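Local coordinates for protein lysine cyclodeaminase (Streptomyces pristinaespiralis, PDB 5YU3) that cyclises L-lysine to L-pipecolic acid with loss of ammonia, using bound NAD, and also recognises L-ornithine and L-2,4-diaminobutyric acid, at residues P217-T222 / L245-R250; G239-P244 / E266-S271; E249-T254 / L296-S301. One frame throughout, in Å; residues are numbered along the deposited sequence.

Interaction 1: residues P217-T222 / L245-R250; sequences PVLPDT and LGLLER. With NAD (nicotinamide-adenine-dinucleotide), chain F.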
# COMPACT_ATOMS: atom_id res chain seq x y z
N PRO A 217 13.66 -28.66 -3.72
CA PRO A 217 13.15 -28.18 -5.11
C PRO A 217 11.82 -28.95 -5.42
O PRO A 217 11.57 -30.05 -4.85
CB PRO A 217 14.09 -28.46 -5.92
CG PRO A 217 14.79 -29.78 -5.32
CD PRO A 217 14.78 -29.62 -4.02
N VAL A 218 10.99 -28.36 -6.28
CA VAL A 218 9.78 -29.03 -6.75
C VAL A 218 10.03 -29.77 -8.05
O VAL A 218 9.18 -30.57 -8.48
CB VAL A 218 8.62 -28.04 -6.95
CG1 VAL A 218 8.40 -27.21 -5.68
CG2 VAL A 218 8.88 -27.14 -8.17
N LEU A 219 11.14 -29.49 -8.72
CA LEU A 219 11.62 -30.18 -9.89
C LEU A 219 12.96 -30.80 -9.52
O LEU A 219 13.81 -30.11 -8.94
CB LEU A 219 11.79 -29.21 -11.07
CG LEU A 219 12.15 -29.75 -12.46
CD1 LEU A 219 10.93 -30.40 -13.12
CD2 LEU A 219 12.69 -28.61 -13.32
N PRO A 220 13.18 -32.09 -9.78
CA PRO A 220 14.41 -32.74 -9.32
C PRO A 220 15.61 -32.40 -10.19
O PRO A 220 15.48 -32.12 -11.39
CB PRO A 220 14.07 -34.23 -9.40
CG PRO A 220 12.90 -34.25 -10.50
CD PRO A 220 12.27 -33.11 -10.41
N ASP A 221 16.78 -32.43 -9.56
CA ASP A 221 18.06 -32.20 -10.25
C ASP A 221 18.41 -33.48 -11.00
O ASP A 221 19.10 -34.36 -10.49
CB ASP A 221 19.15 -31.83 -9.25
CG ASP A 221 20.48 -31.50 -9.93
OD1 ASP A 221 20.54 -31.45 -11.18
OD2 ASP A 221 21.46 -31.28 -9.19
N THR A 222 17.92 -33.57 -12.23
CA THR A 222 18.17 -34.75 -13.05
C THR A 222 18.25 -34.32 -14.51
O THR A 222 18.35 -33.12 -14.82
CB THR A 222 17.10 -35.82 -12.79
OG1 THR A 222 17.17 -36.82 -13.81
CG2 THR A 222 15.70 -35.19 -12.77
N LEU A 245 19.57 -26.13 -7.05
CA LEU A 245 20.73 -25.26 -7.25
C LEU A 245 21.57 -25.70 -8.44
O LEU A 245 22.02 -24.87 -9.24
CB LEU A 245 21.59 -25.23 -5.98
CG LEU A 245 22.88 -24.41 -6.08
CD1 LEU A 245 22.57 -22.93 -6.38
CD2 LEU A 245 23.73 -24.56 -4.82
N GLY A 246 21.79 -27.01 -8.57
CA GLY A 246 22.63 -27.50 -9.65
C GLY A 246 22.12 -27.11 -11.01
O GLY A 246 22.89 -26.70 -11.89
N LEU A 247 20.80 -27.21 -11.21
CA LEU A 247 20.18 -26.75 -12.45
C LEU A 247 20.37 -25.25 -12.64
O LEU A 247 20.76 -24.79 -13.72
CB LEU A 247 18.69 -27.12 -12.41
CG LEU A 247 17.85 -27.16 -13.68
CD1 LEU A 247 16.64 -28.06 -13.47
CD2 LEU A 247 17.41 -25.75 -14.06
N LEU A 248 20.09 -24.47 -11.60
CA LEU A 248 20.23 -23.01 -11.69
C LEU A 248 21.64 -22.61 -12.08
O LEU A 248 21.84 -21.69 -12.90
CB LEU A 248 19.86 -22.40 -10.34
CG LEU A 248 18.93 -21.21 -10.15
CD1 LEU A 248 17.72 -21.25 -11.07
CD2 LEU A 248 18.49 -21.23 -8.68
N GLU A 249 22.65 -23.27 -11.51
CA GLU A 249 24.03 -22.93 -11.79
C GLU A 249 24.43 -23.24 -13.23
O GLU A 249 25.36 -22.62 -13.75
CB GLU A 249 24.96 -23.65 -10.81
CG GLU A 249 24.83 -23.12 -9.38
CD GLU A 249 25.68 -23.90 -8.38
OE1 GLU A 249 25.91 -25.11 -8.59
OE2 GLU A 249 26.11 -23.29 -7.38
N ARG A 250 23.73 -24.16 -13.89
CA ARG A 250 24.00 -24.45 -15.29
C ARG A 250 23.17 -23.60 -16.24
O ARG A 250 23.37 -23.69 -17.46
CB ARG A 250 23.74 -25.93 -15.59
CG ARG A 250 24.74 -26.88 -14.95
CD ARG A 250 24.53 -28.30 -15.48
NE ARG A 250 23.30 -28.91 -14.97
CZ ARG A 250 23.19 -29.48 -13.77
NH1 ARG A 250 24.24 -29.52 -12.96
NH2 ARG A 250 22.04 -30.02 -13.38
PA NAD F . -2.49 -22.07 -5.84
O1A NAD F . -2.68 -22.34 -4.38
O2A NAD F . -3.70 -21.85 -6.72
O5B NAD F . -1.70 -23.31 -6.48
C5B NAD F . -0.45 -23.73 -5.93
C4B NAD F . -0.36 -25.23 -6.15
O4B NAD F . 0.94 -25.68 -5.78
C3B NAD F . -1.35 -25.99 -5.26
O3B NAD F . -2.25 -26.77 -6.07
C2B NAD F . -0.46 -26.88 -4.40
O2B NAD F . -1.01 -28.17 -4.13
C1B NAD F . 0.78 -27.00 -5.27
N9A NAD F . 2.03 -27.41 -4.60
C8A NAD F . 2.46 -27.08 -3.36
N7A NAD F . 3.69 -27.64 -3.12
C5A NAD F . 4.03 -28.33 -4.23
C6A NAD F . 5.17 -29.16 -4.68
N6A NAD F . 6.24 -29.37 -3.88
N1A NAD F . 5.12 -29.67 -5.93
C2A NAD F . 4.08 -29.49 -6.77
N3A NAD F . 3.00 -28.76 -6.42
C4A NAD F . 2.94 -28.17 -5.20
O3 NAD F . -1.51 -20.78 -5.96
PN NAD F . -1.14 -19.96 -7.28
O1N NAD F . -1.08 -20.93 -8.45
O2N NAD F . -2.03 -18.74 -7.34
O5D NAD F . 0.34 -19.42 -6.94
C5D NAD F . 1.46 -20.31 -6.99
C4D NAD F . 2.74 -19.51 -6.72
O4D NAD F . 2.88 -18.47 -7.68
C3D NAD F . 2.70 -18.82 -5.36
O3D NAD F . 4.03 -18.85 -4.79
C2D NAD F . 2.36 -17.39 -5.71
O2D NAD F . 2.73 -16.46 -4.69
C1D NAD F . 3.15 -17.24 -6.99
N1N NAD F . 2.77 -16.11 -7.83
C2N NAD F . 3.73 -15.52 -8.55
C3N NAD F . 3.44 -14.44 -9.38
C7N NAD F . 4.55 -13.83 -10.17
O7N NAD F . 4.39 -12.75 -10.71
N7N NAD F . 5.69 -14.52 -10.30
C4N NAD F . 2.13 -13.98 -9.49
C5N NAD F . 1.15 -14.64 -8.75
C6N NAD F . 1.48 -15.72 -7.93
O HOH W 1 21.05 -29.47 -7.13
O HOH W 2 24.13 -30.79 -10.13
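The guanidinium of Arg250 turns its edge to Asp221. OD1 of Asp221 lies in the guanidinium plane, 3.0 Å from Arg250 NH2, in a salt bridge. One face of the same group is covered by Gly246 O, the carbonyl one helical turn back, which sits 3.3 Å from the plane and over its centre. A water also lies at the edge, accepting a hydrogen bond from Arg250 NH1 and donating one to Asp221 OD2. The carboxylate and guanidinium planes are only 22° apart, and OD1 is approached on its syn side, although the N-H of NH2 bends to 141° at the proton. A bend at chi3 of Arg250 (-71°) folds the chain back over its own helix and brings NH2 within reach of the loop.

OD2 of Asp221 lies 4.0 Å from Gly246 CA, an approach made easier by the lack of a side chain there. A second water, 2.8 Å from Asp221 OD2, links it to the Gly246 amide. Beneath these polar groups, Leu219 CD2 and Leu247 CD1 meet at 4.0 Å, their side chains crossing nearly at right angles, and both touch Ile230 of strand 229-232. Toward the other end of 217-222, Val218 CG1 lies 3.5 Å from N6A of the NAD adenine.

Asp221 thus faces the first turn of helix 245-250, where its negative charge should be welcome to the amide end of the helix. Because the salt bridge is exposed and the other carboxylate oxygen, OD2, is taken by two waters, it is likely to add modestly to an attachment that the buried leucines also secure.

Interaction 2: residues G239-P244 / E266-S271; sequences GKTELP and ECQQLS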
# COMPACT_ATOMS: atom_id res chain seq x y z
N GLY A 239 13.13 -17.36 1.42
CA GLY A 239 13.50 -18.73 1.71
C GLY A 239 12.71 -19.77 0.93
O GLY A 239 13.01 -20.96 1.03
N LYS A 240 11.70 -19.35 0.17
CA LYS A 240 10.94 -20.24 -0.70
C LYS A 240 11.61 -20.25 -2.06
O LYS A 240 11.78 -19.19 -2.67
CB LYS A 240 9.48 -19.78 -0.82
CG LYS A 240 8.63 -20.63 -1.77
CD LYS A 240 8.16 -19.85 -2.99
CE LYS A 240 7.17 -20.67 -3.83
NZ LYS A 240 5.93 -21.02 -3.05
N THR A 241 12.00 -21.43 -2.52
CA THR A 241 12.52 -21.62 -3.86
C THR A 241 11.90 -22.88 -4.44
O THR A 241 11.35 -23.72 -3.72
CB THR A 241 14.05 -21.75 -3.88
OG1 THR A 241 14.43 -22.84 -3.02
CG2 THR A 241 14.73 -20.46 -3.40
N GLU A 242 12.02 -23.02 -5.76
CA GLU A 242 11.44 -24.16 -6.46
C GLU A 242 12.43 -24.98 -7.25
O GLU A 242 12.16 -26.16 -7.52
CB GLU A 242 10.33 -23.68 -7.42
CG GLU A 242 9.15 -23.07 -6.68
CD GLU A 242 8.05 -22.60 -7.61
OE1 GLU A 242 8.35 -21.99 -8.66
OE2 GLU A 242 6.87 -22.84 -7.27
N LEU A 243 13.58 -24.41 -7.65
CA LEU A 243 14.44 -25.15 -8.56
C LEU A 243 15.69 -25.65 -7.84
O LEU A 243 16.13 -25.08 -6.83
CB LEU A 243 14.88 -24.29 -9.75
CG LEU A 243 13.79 -23.74 -10.67
CD1 LEU A 243 14.40 -22.98 -11.84
CD2 LEU A 243 12.93 -24.89 -11.18
N PRO A 244 16.30 -26.72 -8.34
CA PRO A 244 17.52 -27.22 -7.71
C PRO A 244 18.71 -26.35 -8.05
O PRO A 244 18.85 -25.86 -9.18
CB PRO A 244 17.66 -28.63 -8.29
CG PRO A 244 16.72 -28.62 -9.59
CD PRO A 244 15.88 -27.61 -9.48
N GLU A 266 14.21 -17.32 -7.43
CA GLU A 266 15.23 -18.36 -7.48
C GLU A 266 16.62 -17.77 -7.29
O GLU A 266 17.53 -18.46 -6.82
CB GLU A 266 15.19 -19.11 -8.82
CG GLU A 266 13.96 -19.96 -9.04
CD GLU A 266 13.76 -20.97 -7.93
OE1 GLU A 266 14.75 -21.61 -7.54
OE2 GLU A 266 12.62 -21.11 -7.44
N CYS A 267 16.80 -16.49 -7.64
CA CYS A 267 18.11 -15.86 -7.51
C CYS A 267 18.55 -15.71 -6.06
O CYS A 267 19.72 -15.38 -5.82
CB CYS A 267 18.09 -14.51 -8.23
SG CYS A 267 18.11 -14.68 -10.03
N GLN A 268 17.67 -15.98 -5.10
CA GLN A 268 18.11 -16.15 -3.72
C GLN A 268 19.25 -17.15 -3.62
O GLN A 268 20.09 -17.04 -2.72
CB GLN A 268 16.99 -16.67 -2.83
CG GLN A 268 15.90 -15.70 -2.55
CD GLN A 268 14.79 -16.39 -1.83
OE1 GLN A 268 14.84 -16.53 -0.60
NE2 GLN A 268 13.80 -16.87 -2.58
N GLN A 269 19.28 -18.14 -4.51
CA GLN A 269 20.28 -19.20 -4.46
C GLN A 269 21.58 -18.82 -5.16
O GLN A 269 22.55 -19.57 -5.06
CB GLN A 269 19.74 -20.49 -5.10
CG GLN A 269 18.39 -20.95 -4.58
CD GLN A 269 18.09 -22.38 -4.97
OE1 GLN A 269 18.77 -23.31 -4.54
NE2 GLN A 269 17.07 -22.57 -5.81
N LEU A 270 21.61 -17.71 -5.88
CA LEU A 270 22.70 -17.40 -6.79
C LEU A 270 23.51 -16.21 -6.28
O LEU A 270 22.97 -15.30 -5.65
CB LEU A 270 22.19 -17.08 -8.19
CG LEU A 270 21.54 -18.23 -8.96
CD1 LEU A 270 21.09 -17.74 -10.31
CD2 LEU A 270 22.51 -19.40 -9.09
N SER A 271 24.80 -16.24 -6.58
CA SER A 271 25.62 -15.05 -6.39
C SER A 271 25.16 -13.98 -7.37
O SER A 271 24.84 -14.27 -8.53
CB SER A 271 27.09 -15.36 -6.61
OG SER A 271 27.85 -14.18 -6.48
O HOH W 3 10.37 -20.08 -8.37
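Glu266 grips two successive backbone amides of the 239-244 loop with one carboxylate, and here the contact is tight and buried. Glu242 N reaches OE2 of Glu266 at 2.6 Å on its syn lone pair, while Leu243 N meets OE1 of Glu266 at 3.0 Å from well above the carboxylate plane. The bend at chi2 of Glu266 (-56°) turns the carboxylate back to the loop, with Leu243 CB packed 3.5 Å from its OE1. A water lies between Glu266 OE2 and Glu242 OE1, two carboxylate oxygens 4.5 Å apart; Glu242 is held chiefly by Thr207 and Thr209. With an alanine at Glu266, the amides of Glu242 and Leu243 would probably be left without their acceptors, and a gap would open beside Leu243.

The other side is looser and partly open to solvent, and two glutamines reach across it. Gln268 uses both ends of its amide. OE1 accepts from Gly239 N in the carbonyl plane, on a lone pair, at 2.8 Å, and NE2 gives a less direct bond to Lys240 O from above that carbonyl's plane. Gln269 NE2 makes a nearly straight bond of 2.9 Å to Leu243 O, which lies in the plane of the glutamine amide. Between the two amides sits Thr241, its CG2 3.8 Å from Gln268 NE2 and its CB beside Gln269 NE2.

The 3-10 turn 266-269 is thereby fastened to the loop that leads from strand 229-232 into helix 245-250. Leu243 packs against Ile230 and Ala232 of that strand and Leu248 of that helix, and Glu266 touches Ala232 and Leu248 as well.

Interaction 3: residues E249-T254 / L296-S301; sequences ERAFVT and LSVFDS. With NA (sodium ion), chain E; NAD (nicotinamide-adenine-dinucleotide), chain F.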
# COMPACT_ATOMS: atom_id res chain seq x y z
N GLU A 249 22.65 -23.27 -11.51
CA GLU A 249 24.03 -22.93 -11.79
C GLU A 249 24.43 -23.24 -13.23
O GLU A 249 25.36 -22.62 -13.75
CB GLU A 249 24.96 -23.65 -10.81
CG GLU A 249 24.83 -23.12 -9.38
CD GLU A 249 25.68 -23.90 -8.38
OE1 GLU A 249 25.91 -25.11 -8.59
OE2 GLU A 249 26.11 -23.29 -7.38
N ARG A 250 23.73 -24.16 -13.89
CA ARG A 250 24.00 -24.45 -15.29
C ARG A 250 23.17 -23.60 -16.24
O ARG A 250 23.37 -23.69 -17.46
CB ARG A 250 23.74 -25.93 -15.59
CG ARG A 250 24.74 -26.88 -14.95
CD ARG A 250 24.53 -28.30 -15.48
NE ARG A 250 23.30 -28.91 -14.97
CZ ARG A 250 23.19 -29.48 -13.77
NH1 ARG A 250 24.24 -29.52 -12.96
NH2 ARG A 250 22.04 -30.02 -13.38
N ALA A 251 22.24 -22.80 -15.74
CA ALA A 251 21.28 -22.11 -16.58
C ALA A 251 21.71 -20.69 -16.89
O ALA A 251 22.46 -20.06 -16.13
CB ALA A 251 19.89 -22.06 -15.92
N PHE A 252 21.22 -20.18 -18.03
CA PHE A 252 21.16 -18.75 -18.29
C PHE A 252 19.93 -18.20 -17.56
O PHE A 252 18.81 -18.58 -17.89
CB PHE A 252 21.06 -18.50 -19.79
CG PHE A 252 20.83 -17.05 -20.18
CD1 PHE A 252 21.89 -16.15 -20.21
CD2 PHE A 252 19.57 -16.60 -20.55
CE1 PHE A 252 21.69 -14.83 -20.58
CE2 PHE A 252 19.36 -15.27 -20.92
CZ PHE A 252 20.43 -14.39 -20.94
N VAL A 253 20.14 -17.31 -16.59
CA VAL A 253 19.07 -16.87 -15.69
C VAL A 253 18.78 -15.39 -15.93
O VAL A 253 19.64 -14.53 -15.69
CB VAL A 253 19.44 -17.11 -14.22
CG1 VAL A 253 18.32 -16.64 -13.32
CG2 VAL A 253 19.74 -18.58 -13.98
N THR A 254 17.56 -15.09 -16.38
CA THR A 254 17.09 -13.71 -16.51
C THR A 254 15.98 -13.47 -15.49
O THR A 254 15.05 -14.28 -15.39
CB THR A 254 16.60 -13.40 -17.92
OG1 THR A 254 16.18 -12.02 -18.00
CG2 THR A 254 15.43 -14.30 -18.34
N LEU A 296 20.05 -24.40 -21.63
CA LEU A 296 19.18 -24.29 -20.47
C LEU A 296 19.01 -22.84 -20.06
O LEU A 296 19.99 -22.11 -19.88
CB LEU A 296 19.75 -25.10 -19.30
CG LEU A 296 18.99 -24.98 -17.97
CD1 LEU A 296 17.58 -25.53 -18.12
CD2 LEU A 296 19.75 -25.71 -16.84
N SER A 297 17.76 -22.40 -19.92
CA SER A 297 17.44 -21.04 -19.50
C SER A 297 16.38 -21.06 -18.41
O SER A 297 15.54 -21.95 -18.34
CB SER A 297 16.97 -20.17 -20.70
OG SER A 297 15.91 -20.80 -21.42
N VAL A 298 16.44 -20.05 -17.54
CA VAL A 298 15.46 -19.87 -16.48
C VAL A 298 15.03 -18.42 -16.47
O VAL A 298 15.88 -17.52 -16.44
CB VAL A 298 16.03 -20.25 -15.10
CG1 VAL A 298 15.05 -19.82 -14.00
CG2 VAL A 298 16.32 -21.74 -15.03
N PHE A 299 13.72 -18.19 -16.51
CA PHE A 299 13.14 -16.87 -16.26
C PHE A 299 12.69 -16.87 -14.81
O PHE A 299 11.77 -17.62 -14.44
CB PHE A 299 11.97 -16.60 -17.21
CG PHE A 299 11.09 -15.42 -16.81
CD1 PHE A 299 11.65 -14.21 -16.39
CD2 PHE A 299 9.70 -15.52 -16.89
CE1 PHE A 299 10.84 -13.12 -16.04
CE2 PHE A 299 8.88 -14.43 -16.55
CZ PHE A 299 9.46 -13.22 -16.11
N ASP A 300 13.37 -16.08 -13.99
CA ASP A 300 13.07 -15.96 -12.56
C ASP A 300 12.01 -14.87 -12.40
O ASP A 300 12.32 -13.68 -12.43
CB ASP A 300 14.33 -15.62 -11.77
CG ASP A 300 14.14 -15.78 -10.28
OD1 ASP A 300 13.10 -16.36 -9.87
OD2 ASP A 300 15.03 -15.35 -9.51
N SER A 301 10.76 -15.30 -12.22
CA SER A 301 9.60 -14.41 -12.18
C SER A 301 9.20 -14.18 -10.73
O SER A 301 8.98 -15.13 -9.98
CB SER A 301 8.44 -15.00 -12.98
OG SER A 301 7.31 -14.13 -12.98
NA NA E . 10.55 -17.08 -8.95
PA NAD F . -2.49 -22.07 -5.84
O1A NAD F . -2.68 -22.34 -4.38
O2A NAD F . -3.70 -21.85 -6.72
O5B NAD F . -1.70 -23.31 -6.48
C5B NAD F . -0.45 -23.73 -5.93
C4B NAD F . -0.36 -25.23 -6.15
O4B NAD F . 0.94 -25.68 -5.78
C3B NAD F . -1.35 -25.99 -5.26
O3B NAD F . -2.25 -26.77 -6.07
C2B NAD F . -0.46 -26.88 -4.40
O2B NAD F . -1.01 -28.17 -4.13
C1B NAD F . 0.78 -27.00 -5.27
N9A NAD F . 2.03 -27.41 -4.60
C8A NAD F . 2.46 -27.08 -3.36
N7A NAD F . 3.69 -27.64 -3.12
C5A NAD F . 4.03 -28.33 -4.23
C6A NAD F . 5.17 -29.16 -4.68
N6A NAD F . 6.24 -29.37 -3.88
N1A NAD F . 5.12 -29.67 -5.93
C2A NAD F . 4.08 -29.49 -6.77
N3A NAD F . 3.00 -28.76 -6.42
C4A NAD F . 2.94 -28.17 -5.20
O3 NAD F . -1.51 -20.78 -5.96
PN NAD F . -1.14 -19.96 -7.28
O1N NAD F . -1.08 -20.93 -8.45
O2N NAD F . -2.03 -18.74 -7.34
O5D NAD F . 0.34 -19.42 -6.94
C5D NAD F . 1.46 -20.31 -6.99
C4D NAD F . 2.74 -19.51 -6.72
O4D NAD F . 2.88 -18.47 -7.68
C3D NAD F . 2.70 -18.82 -5.36
O3D NAD F . 4.03 -18.85 -4.79
C2D NAD F . 2.36 -17.39 -5.71
O2D NAD F . 2.73 -16.46 -4.69
C1D NAD F . 3.15 -17.24 -6.99
N1N NAD F . 2.77 -16.11 -7.83
C2N NAD F . 3.73 -15.52 -8.55
C3N NAD F . 3.44 -14.44 -9.38
C7N NAD F . 4.55 -13.83 -10.17
O7N NAD F . 4.39 -12.75 -10.71
N7N NAD F . 5.69 -14.52 -10.30
C4N NAD F . 2.13 -13.98 -9.49
C5N NAD F . 1.15 -14.64 -8.75
C6N NAD F . 1.48 -15.72 -7.93
O HOH W 4 22.64 -22.74 -19.92
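Val298 meets Ala251 through the branch that its first torsion leaves beside the backbone N: with CG1 anti to that N (chi1 170°), CG2 comes to 3.7 Å from Ala251 CB. Leu296 CG meets the same Ala251 CB at 3.7 Å. In Asp300, chi1 of -167° sets the carboxylate away from its own N, and OD1 binds the sodium ion at 2.8 Å. Both carboxylate oxygens are fixed further by the amides of Glu266 and Cys267.

The two strands run parallel, their axes 19° apart, and are joined by four backbone hydrogen bonds. Phe252 N and Val298 N use the carbonyls of Leu296 and Phe252; Thr254 N reaches Val298 O at 3.0 Å and Asp300 N reaches Thr254 O at 2.8 Å. Where the pairing begins, a water donates hydrogen bonds to Arg250 O and Leu296 O. Val253 and Val298 lie on one face of the sheet. Phe252, Thr254, Ser297 and Phe299 lie on the other, toward helix 115-133. The Phe299 ring presents its edge to Thr254, CD1 being 3.5 Å from Thr254 O, and Ser301 CB covers one ring face toward the rim.

Ser301 O binds the sodium ion at 2.7 Å, and Ala232 O and Gly234 O complete the site. Ser301 OG accepts a hydrogen bond from the nicotinamide amide, NAD N7N, at 3.2 Å. This is the edge of a parallel, Rossmann-type sheet; the nicotinamide end of the cofactor lies by the C-terminal end of strand 297-300, as usual for dinucleotide-binding folds, and here the sodium ion lies there too.

The three contacts lie 10 to 11 Å apart, centre to centre, on one flank of the NAD-binding part of the chain. Along the sequence their segments interleave: 217-222, 239-244, 245-250 leading into 249-254, then 266-271 and 296-301. Interactions 1 and 3 share the end of helix 245-250 (Glu249 and Arg250), from which interaction 3 runs into edge strand 252-255, while the loop of interaction 2 leads into the helix. Val218 N probably bonds to Glu242 O, joining interactions 1 and 2. Leu248 packs on Glu266 and Val298, and Leu243 on Val298, tying all three together. Adenine is met at interaction 1, sodium and nicotinamide at interaction 3, so one connected layer borders both ends of the cofactor.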